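Local coordinates for protein lombricine kinase (Urechis caupo, PDB 3JPZ) that catalyses the reversible transfer of a phosphoryl group between ATP and the guanidino group of lombricine, as a member of the phosphagen kinase family, at residues V44-Q49 against P130-R135; G64-Y69 against G123-C128. All blocks are in the same frame, centred on the assembly; numbering follows the deposited sequence.

Interaction 1 (V44-Q49 against P130-R135); sequences VDKVIQ and PPSCTR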
ATOM      1  N   VAL A  44      -7.385   4.054  16.650  1.00 15.34           N
ATOM      2  CA  VAL A  44      -5.980   4.147  17.018  1.00 28.58           C
ATOM      3  C   VAL A  44      -5.141   3.350  16.025  1.00 15.34           C
ATOM      4  O   VAL A  44      -4.094   3.808  15.583  1.00 15.37           O
ATOM      5  CB  VAL A  44      -5.717   3.648  18.460  1.00 30.13           C
ATOM      6  CG1 VAL A  44      -5.867   2.130  18.558  1.00 12.66           C
ATOM      7  CG2 VAL A  44      -4.331   4.079  18.922  1.00 34.36           C
ATOM      8  N   ASP A  45      -5.628   2.170  15.657  1.00 18.82           N
ATOM      9  CA  ASP A  45      -4.910   1.312  14.733  1.00 18.90           C
ATOM     10  C   ASP A  45      -4.645   2.012  13.419  1.00 20.70           C
ATOM     11  O   ASP A  45      -3.552   1.914  12.886  1.00 13.91           O
ATOM     12  CB  ASP A  45      -5.670   0.011  14.494  1.00 40.54           C
ATOM     13  CG  ASP A  45      -5.253  -1.073  15.449  1.00 41.21           C
ATOM     14  OD1 ASP A  45      -4.436  -0.769  16.346  1.00 19.70           O
ATOM     15  OD2 ASP A  45      -5.726  -2.218  15.300  1.00 34.84           O
ATOM     16  N   LYS A  46      -5.652   2.709  12.901  1.00 13.33           N
ATOM     17  CA  LYS A  46      -5.497   3.505  11.686  1.00 22.36           C
ATOM     18  C   LYS A  46      -4.401   4.570  11.810  1.00 25.73           C
ATOM     19  O   LYS A  46      -3.562   4.713  10.925  1.00  9.34           O
ATOM     20  CB  LYS A  46      -6.815   4.206  11.340  1.00 13.34           C
ATOM     21  CG  LYS A  46      -6.708   5.100  10.118  1.00 24.55           C
ATOM     22  CD  LYS A  46      -6.504   4.278   8.868  1.00 11.74           C
ATOM     23  CE  LYS A  46      -6.100   5.131   7.701  1.00  9.77           C
ATOM     24  NZ  LYS A  46      -5.996   4.316   6.453  1.00 11.39           N
ATOM     25  N   VAL A  47      -4.416   5.344  12.890  1.00 20.05           N
ATOM     26  CA  VAL A  47      -3.494   6.469  12.970  1.00 15.84           C
ATOM     27  C   VAL A  47      -2.068   6.009  13.245  1.00 15.54           C
ATOM     28  O   VAL A  47      -1.118   6.734  12.966  1.00 17.33           O
ATOM     29  CB  VAL A  47      -3.923   7.506  14.018  1.00 15.49           C
ATOM     30  CG1 VAL A  47      -5.349   7.964  13.736  1.00 18.19           C
ATOM     31  CG2 VAL A  47      -3.785   6.946  15.437  1.00 10.89           C
ATOM     32  N   ILE A  48      -1.909   4.797  13.766  1.00 13.81           N
ATOM     33  CA  ILE A  48      -0.561   4.306  14.072  1.00 16.51           C
ATOM     34  C   ILE A  48      -0.049   3.287  13.067  1.00 12.74           C
ATOM     35  O   ILE A  48       1.092   2.837  13.167  1.00 21.26           O
ATOM     36  CB  ILE A  48      -0.479   3.684  15.477  1.00 10.37           C
ATOM     37  CG1 ILE A  48      -1.276   2.381  15.533  1.00 10.84           C
ATOM     38  CG2 ILE A  48      -0.964   4.674  16.524  1.00 19.23           C
ATOM     39  CD1 ILE A  48      -0.933   1.519  16.702  1.00 11.18           C
ATOM     40  N   GLN A  49      -0.875   2.920  12.096  1.00 14.90           N
ATOM     41  CA  GLN A  49      -0.478   1.892  11.128  1.00  9.08           C
ATOM     42  C   GLN A  49       0.919   2.112  10.541  1.00 15.48           C
ATOM     43  O   GLN A  49       1.737   1.195  10.538  1.00 15.31           O
ATOM     44  CB  GLN A  49      -1.485   1.779   9.990  1.00 14.64           C
ATOM     45  CG  GLN A  49      -1.165   0.632   9.038  1.00 17.44           C
ATOM     46  CD  GLN A  49      -1.201  -0.720   9.719  1.00  9.71           C
ATOM     47  OE1 GLN A  49      -2.233  -1.141  10.217  1.00  9.55           O
ATOM     48  NE2 GLN A  49      -0.063  -1.410   9.741  1.00 11.34           N
ATOM     49  N   PRO A 130      -6.761  12.119   3.518  1.00 25.69           N
ATOM     50  CA  PRO A 130      -6.449  11.046   2.565  1.00 20.05           C
ATOM     51  C   PRO A 130      -6.329   9.638   3.162  1.00 21.76           C
ATOM     52  O   PRO A 130      -6.687   8.682   2.491  1.00 32.20           O
ATOM     53  CB  PRO A 130      -5.107  11.488   1.989  1.00 13.63           C
ATOM     54  CG  PRO A 130      -5.191  12.976   2.014  1.00 13.05           C
ATOM     55  CD  PRO A 130      -5.947  13.319   3.270  1.00 21.46           C
ATOM     56  N   PRO A 131      -5.820   9.503   4.395  1.00 13.28           N
ATOM     57  CA  PRO A 131      -5.711   8.132   4.900  1.00 22.89           C
ATOM     58  C   PRO A 131      -7.066   7.443   5.076  1.00 24.23           C
ATOM     59  O   PRO A 131      -7.130   6.224   4.906  1.00 14.91           O
ATOM     60  CB  PRO A 131      -5.009   8.307   6.259  1.00 11.33           C
ATOM     61  CG  PRO A 131      -4.301   9.627   6.153  1.00 11.19           C
ATOM     62  CD  PRO A 131      -5.228  10.479   5.320  1.00 11.79           C
ATOM     63  N   SER A 132      -8.115   8.205   5.384  1.00 19.82           N
ATOM     64  CA  SER A 132      -9.397   7.630   5.786  1.00 14.01           C
ATOM     65  C   SER A 132     -10.594   8.097   4.957  1.00 22.51           C
ATOM     66  O   SER A 132     -11.709   7.646   5.184  1.00 18.71           O
ATOM     67  CB  SER A 132      -9.670   7.960   7.251  1.00 17.90           C
ATOM     68  OG  SER A 132      -8.664   7.425   8.087  1.00 34.48           O
ATOM     69  N   CYS A 133     -10.371   8.994   4.005  1.00 26.44           N
ATOM     70  CA  CYS A 133     -11.472   9.556   3.235  1.00 23.08           C
ATOM     71  C   CYS A 133     -11.998   8.568   2.204  1.00 30.73           C
ATOM     72  O   CYS A 133     -11.236   7.834   1.578  1.00 13.65           O
ATOM     73  CB  CYS A 133     -11.025  10.827   2.518  1.00 23.23           C
ATOM     74  SG  CYS A 133      -9.775  10.522   1.240  1.00 22.57           S
ATOM     75  N   THR A 134     -13.311   8.564   2.016  1.00 14.54           N
ATOM     76  CA  THR A 134     -13.912   7.742   0.991  1.00 20.99           C
ATOM     77  C   THR A 134     -13.679   8.429  -0.344  1.00 18.23           C
ATOM     78  O   THR A 134     -13.283   9.592  -0.375  1.00 16.28           O
ATOM     79  CB  THR A 134     -15.428   7.612   1.212  1.00 17.66           C
ATOM     80  OG1 THR A 134     -15.998   8.921   1.327  1.00 16.70           O
ATOM     81  CG2 THR A 134     -15.724   6.822   2.472  1.00 15.24           C
ATOM     82  N   ARG A 135     -13.918   7.713  -1.439  1.00 14.81           N
ATOM     83  CA  ARG A 135     -13.931   8.310  -2.773  1.00 35.00           C
ATOM     84  C   ARG A 135     -14.911   9.483  -2.860  1.00 24.45           C
ATOM     85  O   ARG A 135     -14.658  10.455  -3.566  1.00 27.52           O
ATOM     86  CB  ARG A 135     -14.322   7.268  -3.818  1.00 31.01           C
ATOM     87  CG  ARG A 135     -13.162   6.448  -4.347  1.00 34.53           C
ATOM     88  CD  ARG A 135     -13.651   5.503  -5.419  1.00 24.77           C
ATOM     89  NE  ARG A 135     -14.696   4.633  -4.902  1.00 18.01           N
ATOM     90  CZ  ARG A 135     -14.474   3.471  -4.300  1.00 24.73           C
ATOM     91  NH1 ARG A 135     -15.498   2.747  -3.858  1.00 24.26           N
ATOM     92  NH2 ARG A 135     -13.231   3.035  -4.144  1.00 19.34           N
TER
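A single lysine reaching from a helix to a loop carbonyl makes this contact, which joins the N-terminal part of the chain to the loop that runs from strand 113-122 to helix 135-149. K46, near the start of helix 44-53, meets P131 and S132. Its ammonium NZ donates to P131 O over 2.7 Å, approaching at a C=O...N angle of 127° from above the carbonyl plane, 48° out of it, so the bond does not follow a lone pair. The side chain leaves the helix with CG anti to the backbone N and bends once, at chi2 (68°), before running straight to its charged end. Along this path the methylenes rest on the loop. K46 CE lies 3.7 Å from CB of the P131 ring, while the hydroxyl S132 OG stands beside the chain, 3.5 Å from K46 CE and 3.7 Å from K46 CG. On its loop-facing side the aliphatic part thus meets a proline carbon and a serine oxygen, and main-chain oxygens receive the ammonium: NZ also donates to S192 O, so two carbonyls grip it. The dipoles of these groups would be expected to stabilise its positive charge. V47 of the same helix packs on F76 of helix 73-83, and D45 bridges to R135 of the second subunit, which places the contact beside the dimer interface. A lysine that crosses from the small helical N-terminal domain to a main-chain carbonyl at the edge of the alpha/beta catalytic domain is part of the domain junction in this phosphagen kinase fold.

Interaction 2 (G64-Y69 against G123-C128); sequences GDEESY and GIRGLC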
ATOM      1  N   GLY A  64      -6.499  10.233  10.589  1.00 13.00           N
ATOM      2  CA  GLY A  64      -7.488   9.867   9.600  1.00 19.53           C
ATOM      3  C   GLY A  64      -8.439  11.026   9.370  1.00 14.05           C
ATOM      4  O   GLY A  64      -9.063  11.141   8.314  1.00 27.81           O
ATOM      5  N   ASP A  65      -8.552  11.890  10.369  1.00 15.83           N
ATOM      6  CA  ASP A  65      -9.458  13.028  10.300  1.00 32.02           C
ATOM      7  C   ASP A  65      -9.134  14.055  11.383  1.00 33.27           C
ATOM      8  O   ASP A  65      -8.264  13.835  12.222  1.00 20.93           O
ATOM      9  CB  ASP A  65     -10.918  12.567  10.394  1.00 23.45           C
ATOM     10  CG  ASP A  65     -11.291  11.991  11.765  1.00 32.04           C
ATOM     11  OD1 ASP A  65     -10.425  11.888  12.658  1.00 13.90           O
ATOM     12  OD2 ASP A  65     -12.478  11.638  11.951  1.00 23.87           O
ATOM     13  N   GLU A  66      -9.832  15.183  11.353  1.00 18.79           N
ATOM     14  CA  GLU A  66      -9.519  16.289  12.246  1.00 36.39           C
ATOM     15  C   GLU A  66      -9.698  15.827  13.679  1.00 29.51           C
ATOM     16  O   GLU A  66      -8.925  16.187  14.571  1.00 15.01           O
ATOM     17  CB  GLU A  66     -10.432  17.482  11.953  1.00 29.81           C
ATOM     18  CG  GLU A  66     -10.381  18.563  13.003  1.00 33.62           C
ATOM     19  CD  GLU A  66     -11.000  19.866  12.536  1.00 28.80           C
ATOM     20  OE1 GLU A  66     -11.735  19.864  11.526  1.00 26.05           O
ATOM     21  OE2 GLU A  66     -10.747  20.894  13.185  1.00 22.92           O
ATOM     22  N   GLU A  67     -10.714  14.994  13.872  1.00 21.53           N
ATOM     23  CA  GLU A  67     -11.102  14.522  15.186  1.00 32.34           C
ATOM     24  C   GLU A  67     -10.021  13.617  15.774  1.00 12.53           C
ATOM     25  O   GLU A  67      -9.950  13.417  16.981  1.00 18.18           O
ATOM     26  CB  GLU A  67     -12.439  13.783  15.091  1.00 30.84           C
ATOM     27  CG  GLU A  67     -13.665  14.698  14.933  1.00 35.19           C
ATOM     28  CD  GLU A  67     -13.879  15.213  13.508  1.00 40.53           C
ATOM     29  OE1 GLU A  67     -13.063  14.915  12.612  1.00 22.24           O
ATOM     30  OE2 GLU A  67     -14.880  15.926  13.279  1.00 51.17           O
ATOM     31  N   SER A  68      -9.172  13.081  14.911  1.00 12.42           N
ATOM     32  CA  SER A  68      -8.082  12.222  15.352  1.00 26.14           C
ATOM     33  C   SER A  68      -7.240  12.873  16.439  1.00 11.82           C
ATOM     34  O   SER A  68      -6.815  12.211  17.377  1.00 19.51           O
ATOM     35  CB  SER A  68      -7.186  11.859  14.174  1.00 17.55           C
ATOM     36  OG  SER A  68      -7.816  10.910  13.340  1.00 12.72           O
ATOM     37  N   TYR A  69      -6.995  14.168  16.316  1.00 15.67           N
ATOM     38  CA  TYR A  69      -6.140  14.865  17.276  1.00 20.18           C
ATOM     39  C   TYR A  69      -6.735  14.916  18.684  1.00 25.79           C
ATOM     40  O   TYR A  69      -6.010  14.976  19.670  1.00 18.23           O
ATOM     41  CB  TYR A  69      -5.814  16.269  16.763  1.00 24.10           C
ATOM     42  CG  TYR A  69      -4.814  16.250  15.631  1.00 13.01           C
ATOM     43  CD1 TYR A  69      -3.453  16.185  15.890  1.00 24.28           C
ATOM     44  CD2 TYR A  69      -5.225  16.267  14.309  1.00 12.85           C
ATOM     45  CE1 TYR A  69      -2.534  16.158  14.867  1.00 10.88           C
ATOM     46  CE2 TYR A  69      -4.315  16.243  13.280  1.00 13.18           C
ATOM     47  CZ  TYR A  69      -2.964  16.189  13.568  1.00 26.43           C
ATOM     48  OH  TYR A  69      -2.031  16.161  12.556  1.00 16.82           O
ATOM     49  N   GLY A 123      -6.571  21.492   5.212  1.00 15.28           N
ATOM     50  CA  GLY A 123      -7.642  20.514   5.211  1.00 15.74           C
ATOM     51  C   GLY A 123      -8.979  21.229   5.122  1.00 15.43           C
ATOM     52  O   GLY A 123      -9.093  22.391   5.506  1.00 15.85           O
ATOM     53  N   ILE A 124      -9.986  20.544   4.593  1.00 15.78           N
ATOM     54  CA  ILE A 124     -11.333  21.093   4.518  1.00 16.74           C
ATOM     55  C   ILE A 124     -12.169  20.486   5.639  1.00 17.09           C
ATOM     56  O   ILE A 124     -12.386  19.278   5.676  1.00 17.38           O
ATOM     57  CB  ILE A 124     -11.968  20.789   3.149  1.00 24.64           C
ATOM     58  CG1 ILE A 124     -11.013  21.187   2.013  1.00 22.41           C
ATOM     59  CG2 ILE A 124     -13.308  21.503   3.001  1.00 18.47           C
ATOM     60  CD1 ILE A 124     -10.620  22.662   2.006  1.00 17.04           C
ATOM     61  N   ARG A 125     -12.613  21.316   6.574  1.00 20.68           N
ATOM     62  CA  ARG A 125     -13.313  20.824   7.756  1.00 25.34           C
ATOM     63  C   ARG A 125     -14.562  20.042   7.362  1.00 26.84           C
ATOM     64  O   ARG A 125     -15.245  20.383   6.395  1.00 28.40           O
ATOM     65  CB  ARG A 125     -13.673  21.975   8.698  1.00 34.57           C
ATOM     66  CG  ARG A 125     -14.495  21.550   9.906  1.00 37.52           C
ATOM     67  CD  ARG A 125     -14.430  22.588  11.012  1.00 34.64           C
ATOM     68  NE  ARG A 125     -13.126  22.603  11.667  1.00 37.56           N
ATOM     69  CZ  ARG A 125     -12.676  23.602  12.419  1.00 26.65           C
ATOM     70  NH1 ARG A 125     -13.418  24.683  12.616  1.00 39.12           N
ATOM     71  NH2 ARG A 125     -11.481  23.523  12.975  1.00 33.66           N
ATOM     72  N   GLY A 126     -14.836  18.980   8.111  1.00 32.64           N
ATOM     73  CA  GLY A 126     -15.952  18.103   7.824  1.00 43.50           C
ATOM     74  C   GLY A 126     -15.568  16.872   7.025  1.00 44.41           C
ATOM     75  O   GLY A 126     -16.384  15.964   6.870  1.00 48.09           O
ATOM     76  N   LEU A 127     -14.332  16.823   6.529  1.00 21.38           N
ATOM     77  CA  LEU A 127     -13.938  15.774   5.597  1.00 16.65           C
ATOM     78  C   LEU A 127     -12.639  15.077   5.996  1.00 18.01           C
ATOM     79  O   LEU A 127     -11.653  15.721   6.359  1.00 15.47           O
ATOM     80  CB  LEU A 127     -13.784  16.352   4.201  1.00 16.98           C
ATOM     81  CG  LEU A 127     -15.044  17.030   3.657  1.00 29.78           C
ATOM     82  CD1 LEU A 127     -14.716  17.818   2.410  1.00 22.07           C
ATOM     83  CD2 LEU A 127     -16.120  16.002   3.374  1.00 21.95           C
ATOM     84  N   CYS A 128     -12.641  13.754   5.891  1.00 15.77           N
ATOM     85  CA  CYS A 128     -11.489  12.968   6.304  1.00 14.85           C
ATOM     86  C   CYS A 128     -10.278  13.260   5.441  1.00 13.89           C
ATOM     87  O   CYS A 128     -10.388  13.470   4.243  1.00 21.57           O
ATOM     88  CB  CYS A 128     -11.821  11.476   6.265  1.00 14.99           C
ATOM     89  SG  CYS A 128     -12.803  10.941   7.675  1.00 23.31           S
TER
HETATM   90  O   HOH W   1     -12.910  18.202  10.112  1.00 17.15           O
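E66 and R125 form a bidentate salt bridge between the turn that opens helix 68-71 and a type II beta turn, I124 to L127, in the loop after strand 113-122; the contact joins the helical N-terminal part of this phosphagen kinase to the first loop beyond that strand. The close-packed end is at C128. Its CB lies 3.5 Å from G64 O, and its sulfur rests against D65 CB at 3.7 Å. The D65 carboxylate caps its own turn: D65 OD1 accepts from S68 OG on the anti side and, weakly, from S68 N, while D65 OD2 is held by H40 and T38. Both carboxylate oxygens are thereby engaged, which would fix the rotation of the group.

The other end is more open and polar, and it includes water. E66, its chain extended, offers both carboxylate oxygens to the guanidinium, which meets them side-on through NE and NH2, the two planes 30° apart. E66 OE1 receives R125 NE through its syn lone pair, nearly in the guanidinium plane, at 3.1 Å and an N-H...O angle of 164°. E66 OE2, likewise on its syn side, takes R125 NH2 at 2.7 Å, where the acceptor is tilted 21° from that plane. A bend at chi3 swings the arginine head to E66, and E257 and the carbonyl of W260 engage its terminal nitrogens, fixing its rotation. Here the segments are also bridged by solvent: one water donates to E66 OE1 at 2.5 Å and accepts from G126 N at 2.9 Å.

The two contacts lie 10 Å apart, centre to centre, on the same side of the chain's centre. They share the loop between strand 113-122 and helix 135-149, while their other halves lie on helix 44-53 and at the start of helix 68-71, which follow each other in the chain. Because 64-69 and 123-128 both fall between 44-49 and 130-135, interaction 2 is the inner of two closures. They touch directly, S132 OG packing 3.1 Å from G64 CA and V47 CG1 near S68 OG. One loop leading out of the central antiparallel sheet therefore joins the N-terminal region to the sheet and the dimer interface, with more of interaction 1 in reach of the second subunit.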